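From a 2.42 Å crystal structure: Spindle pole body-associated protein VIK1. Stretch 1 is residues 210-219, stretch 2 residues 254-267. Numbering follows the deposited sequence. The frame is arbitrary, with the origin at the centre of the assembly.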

# COMPACT_ATOMS: atom_id res chain seq x y z
N GLN A 210 8.18 -7.01 6.71
CA GLN A 210 8.74 -8.10 7.50
C GLN A 210 8.39 -9.45 6.88
O GLN A 210 7.21 -9.83 6.83
CB GLN A 210 8.27 -8.01 8.96
CG GLN A 210 8.78 -9.11 9.89
N PRO A 211 9.41 -10.19 6.38
CA PRO A 211 9.26 -11.48 5.68
C PRO A 211 8.41 -12.50 6.43
O PRO A 211 7.69 -13.29 5.80
CB PRO A 211 10.71 -11.98 5.56
CG PRO A 211 11.52 -10.73 5.53
CD PRO A 211 10.82 -9.77 6.46
N SER A 212 8.49 -12.48 7.76
CA SER A 212 7.60 -13.24 8.63
C SER A 212 6.11 -13.11 8.28
O SER A 212 5.35 -14.06 8.47
CB SER A 212 7.81 -12.79 10.08
OG SER A 212 6.62 -12.95 10.85
N ILE A 213 5.70 -11.94 7.78
CA ILE A 213 4.28 -11.67 7.55
C ILE A 213 3.74 -12.21 6.22
O ILE A 213 2.53 -12.44 6.09
CB ILE A 213 3.93 -10.18 7.75
CG1 ILE A 213 4.49 -9.64 9.08
CG2 ILE A 213 2.43 -9.96 7.66
CD1 ILE A 213 3.94 -10.29 10.33
N TYR A 214 4.63 -12.43 5.25
CA TYR A 214 4.21 -12.93 3.92
C TYR A 214 3.25 -14.13 4.03
O TYR A 214 2.22 -14.13 3.37
CB TYR A 214 5.40 -13.27 2.99
CG TYR A 214 6.46 -12.19 2.75
CD1 TYR A 214 6.16 -10.83 2.87
CD2 TYR A 214 7.74 -12.54 2.34
CE1 TYR A 214 7.13 -9.86 2.64
CE2 TYR A 214 8.70 -11.58 2.10
CZ TYR A 214 8.40 -10.24 2.26
OH TYR A 214 9.37 -9.29 2.02
N PRO A 215 3.58 -15.15 4.87
CA PRO A 215 2.65 -16.27 5.08
C PRO A 215 1.25 -15.87 5.57
O PRO A 215 0.25 -16.44 5.08
CB PRO A 215 3.36 -17.11 6.15
CG PRO A 215 4.81 -16.86 5.89
CD PRO A 215 4.88 -15.40 5.54
N ILE A 216 1.18 -14.91 6.49
CA ILE A 216 -0.11 -14.41 6.99
C ILE A 216 -0.89 -13.74 5.86
O ILE A 216 -2.09 -13.96 5.69
CB ILE A 216 0.05 -13.42 8.17
CG1 ILE A 216 0.71 -14.10 9.38
N LEU A 217 -0.18 -12.94 5.06
CA LEU A 217 -0.80 -12.30 3.90
C LEU A 217 -1.30 -13.38 2.93
O LEU A 217 -2.48 -13.41 2.61
CB LEU A 217 0.19 -11.33 3.23
CG LEU A 217 -0.33 -10.33 2.18
CD1 LEU A 217 -1.26 -9.32 2.81
CD2 LEU A 217 0.84 -9.63 1.52
N LYS A 218 -0.41 -14.27 2.50
CA LYS A 218 -0.79 -15.42 1.67
C LYS A 218 -2.06 -16.11 2.19
O LYS A 218 -3.05 -16.20 1.46
CB LYS A 218 0.36 -16.42 1.55
N ARG A 219 -2.04 -16.56 3.45
CA ARG A 219 -3.19 -17.23 4.07
C ARG A 219 -4.48 -16.42 3.94
O ARG A 219 -5.55 -16.98 3.68
CB ARG A 219 -2.92 -17.56 5.55
CG ARG A 219 -2.01 -18.77 5.78
CD ARG A 219 -2.10 -19.28 7.22
NE ARG A 219 -1.39 -18.44 8.18
CZ ARG A 219 -1.98 -17.58 9.02
NH1 ARG A 219 -3.30 -17.44 9.04
NH2 ARG A 219 -1.23 -16.86 9.86
N ALA A 254 17.21 -10.86 -0.56
CA ALA A 254 17.12 -12.31 -0.58
C ALA A 254 15.66 -12.78 -0.56
O ALA A 254 15.38 -13.94 -0.88
CB ALA A 254 17.89 -12.90 0.60
N GLU A 255 14.75 -11.89 -0.18
CA GLU A 255 13.31 -12.18 -0.16
C GLU A 255 12.59 -11.97 -1.50
O GLU A 255 11.40 -12.28 -1.62
CB GLU A 255 12.58 -11.36 0.92
CG GLU A 255 13.04 -11.63 2.34
CD GLU A 255 14.20 -10.75 2.76
OE1 GLU A 255 14.76 -10.98 3.86
OE2 GLU A 255 14.57 -9.82 1.99
N VAL A 256 13.32 -11.48 -2.51
CA VAL A 256 12.72 -11.11 -3.80
C VAL A 256 11.89 -12.25 -4.41
O VAL A 256 10.75 -12.03 -4.85
CB VAL A 256 13.75 -10.48 -4.77
CG1 VAL A 256 14.78 -11.51 -5.27
CG2 VAL A 256 13.05 -9.81 -5.94
N TYR A 257 12.44 -13.47 -4.39
CA TYR A 257 11.74 -14.66 -4.91
C TYR A 257 10.43 -14.93 -4.17
O TYR A 257 9.42 -15.31 -4.78
CB TYR A 257 12.69 -15.89 -4.94
CG TYR A 257 14.04 -15.57 -5.58
CD1 TYR A 257 14.17 -15.46 -6.97
CD2 TYR A 257 15.17 -15.33 -4.80
CE1 TYR A 257 15.39 -15.13 -7.56
CE2 TYR A 257 16.39 -15.00 -5.38
CZ TYR A 257 16.49 -14.90 -6.75
OH TYR A 257 17.70 -14.57 -7.32
N ASP A 258 10.44 -14.74 -2.85
CA ASP A 258 9.24 -14.91 -2.04
C ASP A 258 8.25 -13.76 -2.24
O ASP A 258 7.04 -13.96 -2.26
CB ASP A 258 9.60 -15.04 -0.56
CG ASP A 258 10.26 -16.38 -0.24
OD1 ASP A 258 9.62 -17.43 -0.46
OD2 ASP A 258 11.41 -16.37 0.24
N ILE A 259 8.78 -12.55 -2.41
CA ILE A 259 7.94 -11.41 -2.78
C ILE A 259 7.21 -11.71 -4.09
O ILE A 259 5.99 -11.58 -4.16
CB ILE A 259 8.75 -10.10 -2.88
CG1 ILE A 259 9.23 -9.68 -1.47
CG2 ILE A 259 7.92 -9.04 -3.58
CD1 ILE A 259 10.31 -8.61 -1.45
N LEU A 260 7.97 -12.15 -5.10
CA LEU A 260 7.38 -12.59 -6.37
C LEU A 260 6.33 -13.68 -6.18
O LEU A 260 5.21 -13.56 -6.68
CB LEU A 260 8.45 -13.04 -7.36
CG LEU A 260 9.38 -11.96 -7.93
CD1 LEU A 260 10.45 -12.60 -8.80
CD2 LEU A 260 8.61 -10.93 -8.73
N LYS A 261 6.69 -14.74 -5.45
CA LYS A 261 5.73 -15.83 -5.21
C LYS A 261 4.46 -15.26 -4.57
O LYS A 261 3.34 -15.53 -5.03
CB LYS A 261 6.34 -16.95 -4.34
N LEU A 262 4.64 -14.45 -3.53
CA LEU A 262 3.54 -13.75 -2.87
C LEU A 262 2.62 -12.98 -3.84
O LEU A 262 1.39 -13.03 -3.69
CB LEU A 262 4.10 -12.81 -1.81
CG LEU A 262 3.16 -12.11 -0.85
CD1 LEU A 262 2.30 -13.11 -0.09
CD2 LEU A 262 4.00 -11.27 0.10
N SER A 263 3.21 -12.30 -4.83
CA SER A 263 2.41 -11.55 -5.81
C SER A 263 1.48 -12.48 -6.60
O SER A 263 0.33 -12.13 -6.88
CB SER A 263 3.28 -10.68 -6.72
OG SER A 263 4.09 -11.44 -7.59
N SER A 264 1.99 -13.67 -6.91
CA SER A 264 1.22 -14.71 -7.61
C SER A 264 -0.10 -15.09 -6.90
O SER A 264 -1.13 -15.28 -7.56
CB SER A 264 2.10 -15.96 -7.81
OG SER A 264 1.36 -17.01 -8.40
N HIS A 265 -0.06 -15.20 -5.58
CA HIS A 265 -1.27 -15.49 -4.81
C HIS A 265 -2.18 -14.30 -4.71
O HIS A 265 -3.40 -14.44 -4.78
CB HIS A 265 -0.93 -16.02 -3.41
CG HIS A 265 -0.15 -17.32 -3.43
ND1 HIS A 265 -0.68 -18.47 -3.90
CD2 HIS A 265 1.15 -17.61 -3.03
CE1 HIS A 265 0.24 -19.45 -3.80
NE2 HIS A 265 1.36 -18.92 -3.27
N LEU A 266 -1.59 -13.11 -4.56
CA LEU A 266 -2.37 -11.87 -4.43
C LEU A 266 -3.03 -11.47 -5.75
O LEU A 266 -3.96 -10.66 -5.76
CB LEU A 266 -1.50 -10.74 -3.91
CG LEU A 266 -1.06 -10.86 -2.46
CD1 LEU A 266 0.10 -9.92 -2.17
CD2 LEU A 266 -2.24 -10.57 -1.55
N SER A 267 -2.56 -12.06 -6.85
CA SER A 267 -3.08 -11.79 -8.18
C SER A 267 -4.50 -12.33 -8.39
O SER A 267 -5.10 -12.07 -9.42
CB SER A 267 -2.16 -12.37 -9.25
OG SER A 267 -2.35 -13.77 -9.39

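Two helical segments of one chain lie side by side here, running in nearly the same direction. The axes of helix 214-219 and helix 256-266 differ by only 15° and approach to 9.8 Å, a spacing that leaves room for side chains of moderate size between the backbones. The register is set near the start by Pro211 and Glu255, whose CA atoms are 7.1 Å apart, and further along by Lys218 and Leu262, whose CA atoms are 6.5 Å apart. Each pair of partners is separated by more than forty residues in sequence, so the contact is a tertiary one.

Within each segment, regular backbone hydrogen bonds hold the helix. In the first, Leu217 N donates to Ile213 O at 2.9 Å and Lys218 N to Tyr214 O at 2.8 Å; in the second, Ile259 N donates to Glu255 O at 2.7 Å and Leu262 N to Asp258 O at 2.8 Å. No hydrogen bond crosses between the stretches among the modelled atoms, and the 431 Å² buried between them comes from packing, largely of apolar groups.

Tyr214 is the largest contributor. Its CA-to-CB bond points toward the second helix, and its long, flat side chain, with chi1 in the m well, reaches past several residues there. Leu262 CD2 packs 3.5 Å from Tyr214 CD1, and Ile259 CG1 lies 3.9 Å from Tyr214 CZ, both approaching the ring obliquely. At the ring's edge, near its plane, Glu255 CB is 4.0 Å from Tyr214 OH. A tyrosine suits this buried site because its ring offers carbon to the neighbouring aliphatic groups while its hydroxyl is satisfied by a hydrogen bond elsewhere in the structure.

Leu262 answers Tyr214 from the other helix. It points toward the first stretch, and in its t, p rotamer both methyls pack among Tyr214, Leu217 and Lys218: Leu262 CD2 lies 3.8 Å from Leu217 CD2, and Leu262 CD1 comes within 3.6 Å of Tyr214 O and 3.9 Å of Lys218 N. A branched leucine fits a site with several neighbours. Lys218, modelled only to CB, places that atom 4.2 Å from Leu262 CD1, so the modelled contact involves its backbone N and its CB, and the rest of its side chain cannot be judged. Leu217 CD2 also touches Leu266 CD1 at 3.8 Å, so this one methyl links residues a helical turn apart. Leu266 leaves its backbone sideways, but the end of its side chain comes nearer to the first helix and makes the contact possible.

Toward the beginning of the contact the chemistry becomes more mixed. Pro211 CG rests 3.6 Å from Glu255 CG, a meeting of the proline ring with the aliphatic part of the glutamate; the carboxylate lies close as well, with Glu255 OE1 3.7 Å from Pro211 CG. Asp258 takes a similar but looser part, its CB 4.3 Å from Tyr214 CD2, at an exposed position that suits its charge.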